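DNA polymerase III subunit beta (Deinococcus radiodurans, PDB 4TRT) probably tethers DNA polymerases and other proteins to DNA as a ring-shaped head-to-tail homodimer, giving replication its processivity. Local coordinates at residues Ser46-Leu50 and Glu51-Ser55; Ser97-Gly101 and Gly102-Lys106. One frame throughout, in Å; residues are numbered along the deposited sequence.

Interaction 1 of 2, residues Ser46-Leu50 and Glu51-Ser55; sequences SGTNL and EIDLS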
loop_
_atom_site.group_PDB
_atom_site.type_symbol
_atom_site.label_atom_id
_atom_site.label_comp_id
_atom_site.label_asym_id
_atom_site.label_seq_id
_atom_site.Cartn_x
_atom_site.Cartn_y
_atom_site.Cartn_z
ATOM N N SER A 46 -23.848 14.798 4.534
ATOM C CA SER A 46 -24.182 14.534 3.147
ATOM C C SER A 46 -23.253 15.236 2.145
ATOM O O SER A 46 -22.578 16.238 2.466
ATOM C CB SER A 46 -25.657 14.873 2.890
ATOM O OG SER A 46 -25.856 16.271 2.774
ATOM N N GLY A 47 -23.222 14.676 0.939
ATOM C CA GLY A 47 -22.440 15.229 -0.166
ATOM C C GLY A 47 -22.720 14.545 -1.496
ATOM O O GLY A 47 -23.537 13.619 -1.583
ATOM N N THR A 48 -22.050 15.014 -2.544
ATOM C CA THR A 48 -22.263 14.492 -3.876
ATOM C C THR A 48 -20.950 14.499 -4.646
ATOM O O THR A 48 -20.038 15.260 -4.313
ATOM C CB THR A 48 -23.316 15.323 -4.635
ATOM O OG1 THR A 48 -23.624 14.706 -5.891
ATOM C CG2 THR A 48 -22.794 16.737 -4.898
ATOM N N ASN A 49 -20.856 13.628 -5.650
ATOM C CA ASN A 49 -19.802 13.741 -6.671
ATOM C C ASN A 49 -20.412 13.956 -8.053
ATOM O O ASN A 49 -19.768 13.730 -9.075
ATOM C CB ASN A 49 -18.866 12.530 -6.659
ATOM C CG ASN A 49 -19.544 11.249 -7.084
ATOM O OD1 ASN A 49 -20.700 11.241 -7.519
ATOM N ND2 ASN A 49 -18.814 10.146 -6.977
ATOM N N LEU A 50 -21.678 14.357 -8.056
ATOM C CA LEU A 50 -22.464 14.626 -9.252
ATOM C C LEU A 50 -22.998 13.356 -9.925
ATOM O O LEU A 50 -23.947 13.443 -10.684
ATOM C CB LEU A 50 -21.701 15.519 -10.253
ATOM C CG LEU A 50 -21.103 16.813 -9.683
ATOM C CD1 LEU A 50 -20.426 17.635 -10.769
ATOM C CD2 LEU A 50 -22.145 17.660 -8.972
ATOM N N GLU A 51 -22.421 12.186 -9.654
ATOM C CA GLU A 51 -23.013 10.919 -10.156
ATOM C C GLU A 51 -23.826 10.223 -9.075
ATOM O O GLU A 51 -24.841 9.603 -9.362
ATOM C CB GLU A 51 -21.936 9.973 -10.695
ATOM C CG GLU A 51 -21.147 10.546 -11.863
ATOM C CD GLU A 51 -22.030 10.964 -13.033
ATOM O OE1 GLU A 51 -23.049 10.281 -13.328
ATOM O OE2 GLU A 51 -21.720 12.000 -13.661
ATOM N N ILE A 52 -23.371 10.318 -7.836
ATOM C CA ILE A 52 -24.184 9.853 -6.715
ATOM C C ILE A 52 -24.295 10.916 -5.635
ATOM O O ILE A 52 -23.445 11.778 -5.531
ATOM C CB ILE A 52 -23.689 8.505 -6.130
ATOM C CG1 ILE A 52 -22.349 8.639 -5.412
ATOM C CG2 ILE A 52 -23.619 7.432 -7.208
ATOM C CD1 ILE A 52 -22.107 7.533 -4.401
ATOM N N ASP A 53 -25.363 10.841 -4.840
ATOM C CA ASP A 53 -25.485 11.601 -3.600
ATOM C C ASP A 53 -25.480 10.604 -2.473
ATOM O O ASP A 53 -26.032 9.517 -2.604
ATOM C CB ASP A 53 -26.802 12.384 -3.503
ATOM C CG ASP A 53 -27.120 13.174 -4.751
ATOM O OD1 ASP A 53 -26.186 13.736 -5.347
ATOM O OD2 ASP A 53 -28.316 13.241 -5.118
ATOM N N LEU A 54 -24.897 10.998 -1.351
ATOM C CA LEU A 54 -24.800 10.131 -0.191
ATOM C C LEU A 54 -25.115 10.914 1.068
ATOM O O LEU A 54 -24.699 12.069 1.216
ATOM C CB LEU A 54 -23.392 9.547 -0.116
ATOM C CG LEU A 54 -23.067 8.555 0.990
ATOM C CD1 LEU A 54 -23.873 7.270 0.816
ATOM C CD2 LEU A 54 -21.573 8.287 0.990
ATOM N N SER A 55 -25.841 10.266 1.972
ATOM C CA SER A 55 -26.205 10.824 3.255
ATOM C C SER A 55 -25.972 9.764 4.315
ATOM O O SER A 55 -26.326 8.604 4.108
ATOM C CB SER A 55 -27.674 11.206 3.242
ATOM O OG SER A 55 -27.986 11.958 4.375
#

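Interaction 2 of 2, residues Ser97-Gly101 and Gly102-Lys106; sequences SVRSG and GSDFK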
loop_
_atom_site.group_PDB
_atom_site.type_symbol
_atom_site.label_atom_id
_atom_site.label_comp_id
_atom_site.label_asym_id
_atom_site.label_seq_id
_atom_site.Cartn_x
_atom_site.Cartn_y
_atom_site.Cartn_z
ATOM N N SER A 97 -15.816 24.506 15.816
ATOM C CA SER A 97 -14.857 24.017 16.793
ATOM C C SER A 97 -15.016 22.501 16.951
ATOM O O SER A 97 -16.141 21.989 17.028
ATOM C CB SER A 97 -15.047 24.737 18.122
ATOM O OG SER A 97 -14.700 26.096 17.965
ATOM N N VAL A 98 -13.893 21.786 16.976
ATOM C CA VAL A 98 -13.906 20.325 17.109
ATOM C C VAL A 98 -12.953 20.001 18.266
ATOM O O VAL A 98 -11.737 20.288 18.178
ATOM C CB VAL A 98 -13.432 19.628 15.821
ATOM C CG1 VAL A 98 -13.604 18.120 15.923
ATOM C CG2 VAL A 98 -14.151 20.176 14.587
ATOM N N ARG A 99 -13.512 19.487 19.364
ATOM C CA ARG A 99 -12.798 19.378 20.636
ATOM C C ARG A 99 -12.871 17.981 21.199
ATOM O O ARG A 99 -13.921 17.341 21.157
ATOM C CB ARG A 99 -13.395 20.311 21.707
ATOM C CG ARG A 99 -13.210 21.782 21.423
ATOM C CD ARG A 99 -13.646 22.620 22.610
ATOM N NE ARG A 99 -13.590 24.031 22.266
ATOM C CZ ARG A 99 -14.624 24.789 21.899
ATOM N NH1 ARG A 99 -15.856 24.309 21.856
ATOM N NH2 ARG A 99 -14.410 26.067 21.599
ATOM N N SER A 100 -11.749 17.537 21.750
ATOM C CA SER A 100 -11.697 16.316 22.554
ATOM C C SER A 100 -10.459 16.417 23.451
ATOM O O SER A 100 -9.350 16.625 22.960
ATOM C CB SER A 100 -11.613 15.071 21.669
ATOM O OG SER A 100 -11.682 13.907 22.482
ATOM N N GLY A 101 -10.676 16.331 24.761
ATOM C CA GLY A 101 -9.621 16.488 25.754
ATOM C C GLY A 101 -8.810 17.761 25.546
ATOM O O GLY A 101 -9.354 18.856 25.561
ATOM N N GLY A 102 -7.504 17.608 25.354
ATOM C CA GLY A 102 -6.616 18.742 25.175
ATOM C C GLY A 102 -6.615 19.303 23.753
ATOM O O GLY A 102 -6.002 20.343 23.520
ATOM N N SER A 103 -7.288 18.620 22.817
ATOM C CA SER A 103 -7.323 19.021 21.418
ATOM C C SER A 103 -8.461 20.004 21.157
ATOM O O SER A 103 -9.601 19.753 21.541
ATOM C CB SER A 103 -7.540 17.807 20.496
ATOM O OG SER A 103 -6.403 16.973 20.473
ATOM N N ASP A 104 -8.153 21.093 20.467
ATOM C CA ASP A 104 -9.151 22.109 20.096
ATOM C C ASP A 104 -8.839 22.557 18.678
ATOM O O ASP A 104 -7.831 23.211 18.462
ATOM C CB ASP A 104 -9.065 23.299 21.068
ATOM C CG ASP A 104 -10.182 24.321 20.873
ATOM O OD1 ASP A 104 -10.993 24.212 19.926
ATOM O OD2 ASP A 104 -10.234 25.271 21.681
ATOM N N PHE A 105 -9.677 22.156 17.724
ATOM C CA PHE A 105 -9.471 22.445 16.314
ATOM C C PHE A 105 -10.579 23.395 15.859
ATOM O O PHE A 105 -11.709 23.264 16.292
ATOM C CB PHE A 105 -9.481 21.135 15.494
ATOM C CG PHE A 105 -8.209 20.349 15.608
ATOM C CD1 PHE A 105 -7.891 19.678 16.773
ATOM C CD2 PHE A 105 -7.312 20.309 14.559
ATOM C CE1 PHE A 105 -6.690 18.982 16.890
ATOM C CE2 PHE A 105 -6.134 19.596 14.655
ATOM C CZ PHE A 105 -5.813 18.953 15.828
ATOM N N LYS A 106 -10.240 24.363 15.015
ATOM C CA LYS A 106 -11.219 25.278 14.424
ATOM C C LYS A 106 -11.158 25.150 12.918
ATOM O O LYS A 106 -10.084 25.287 12.351
ATOM C CB LYS A 106 -10.916 26.750 14.763
ATOM C CG LYS A 106 -10.581 27.072 16.203
ATOM C CD LYS A 106 -11.722 26.815 17.158
ATOM C CE LYS A 106 -11.422 27.464 18.504
ATOM N NZ LYS A 106 -12.227 26.874 19.603
#

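Interaction 1 of 2, residues Ser46-Leu50 and Glu51-Ser55
N49 and I52 meet across the tight end of an antiparallel beta hairpin, strands 42-48 and 52-59 of the N-terminal domain, where the N49 amide is turned back onto the backbone that follows it. With CG lodged between its own backbone N and carbonyl carbon (chi1 67°), N49 sets OD1 against two amides at once: I52 N at 2.8 Å from OD1 in a nearly straight bond, and E51 N at 2.9 Å from OD1, more bent and farther from the carbonyl plane. In return, N49 N donates to I52 O. Replacing N49 with alanine removes OD1, and the E51 and I52 amides would probably lose their shared acceptor, leaving the turn freer to shift. On the face that carries S46, T48, D53 and S55, T48 and D53 stand side by side as a non-hydrogen-bonded pair. The T48 hydroxyl accepts from L50 N, an ST turn, while its single proton has two possible takers, I52 O and D53 OD1. The other carboxylate oxygen of D53 bonds to N227, and E51 reaches out to a salt bridge with K229, both on strand 224-229. Farther along, G47 and L54 form the hydrogen-bonded pair, with G47 N to L54 O and L54 N to G47 O each 3.0 Å.

Interaction 2 of 2, residues Ser97-Gly101 and Gly102-Lys106
R99 and D104 lie side by side as a non-hydrogen-bonded pair in a second antiparallel hairpin, and their charges form a network with K106. R99 NE is 3.5 Å from D104 OD1, a long salt bridge with the guanidinium and carboxylate planes 59° apart. K106 NZ reaches the same oxygen at 3.0 Å from D104 OD1, on its syn side, and also donates to S97 OG at 3.1 Å from NZ. A bend at chi2 (-64°) folds the lysine chain back over S97, bringing NZ within 3.1 Å of R99 NH2; the shared carboxylate probably offsets this closeness of like charges. S97 CB lies above one face of the R99 guanidinium, toward its rim, and NH1 of that group is taken by E90 of strand 86-92. Behind these side chains, paired backbone bonds join V98 with F105 and S100 with S103. G101 and G102 close the hairpin in a type II' turn, G101 supplying the positive phi. On the reverse face V98 and F105 pack at CB, V98 against F75 and F105 against I78 of helix 72-81. Strand 95-100 is flanked by strand 86-92, while strand 103-108 pairs antiparallel with a strand of the second subunit, continuing the sheet across the dimer interface.

How the interactions relate
From the N terminus, the chain passes strand 2-7, helix 8-21 and strand 33-38 before interaction 1 turns strand 42-48 directly into strand 52-59. It then runs through strand 68-71, helix 72-81 and strand 86-92 to interaction 2, which turns strand 95-100 into strand 103-108. The two hairpins follow in series, neither nesting nor crossing; their centres are about 28 Å apart and the two contacts do not touch. Both belong to the N-terminal domain but to different sheets. Residues 46-55 join that domain to strand 224-229 of the central domain, within one chain; residues 97-106 lie at the far edge, where the sheet passes into the other subunit of the ring.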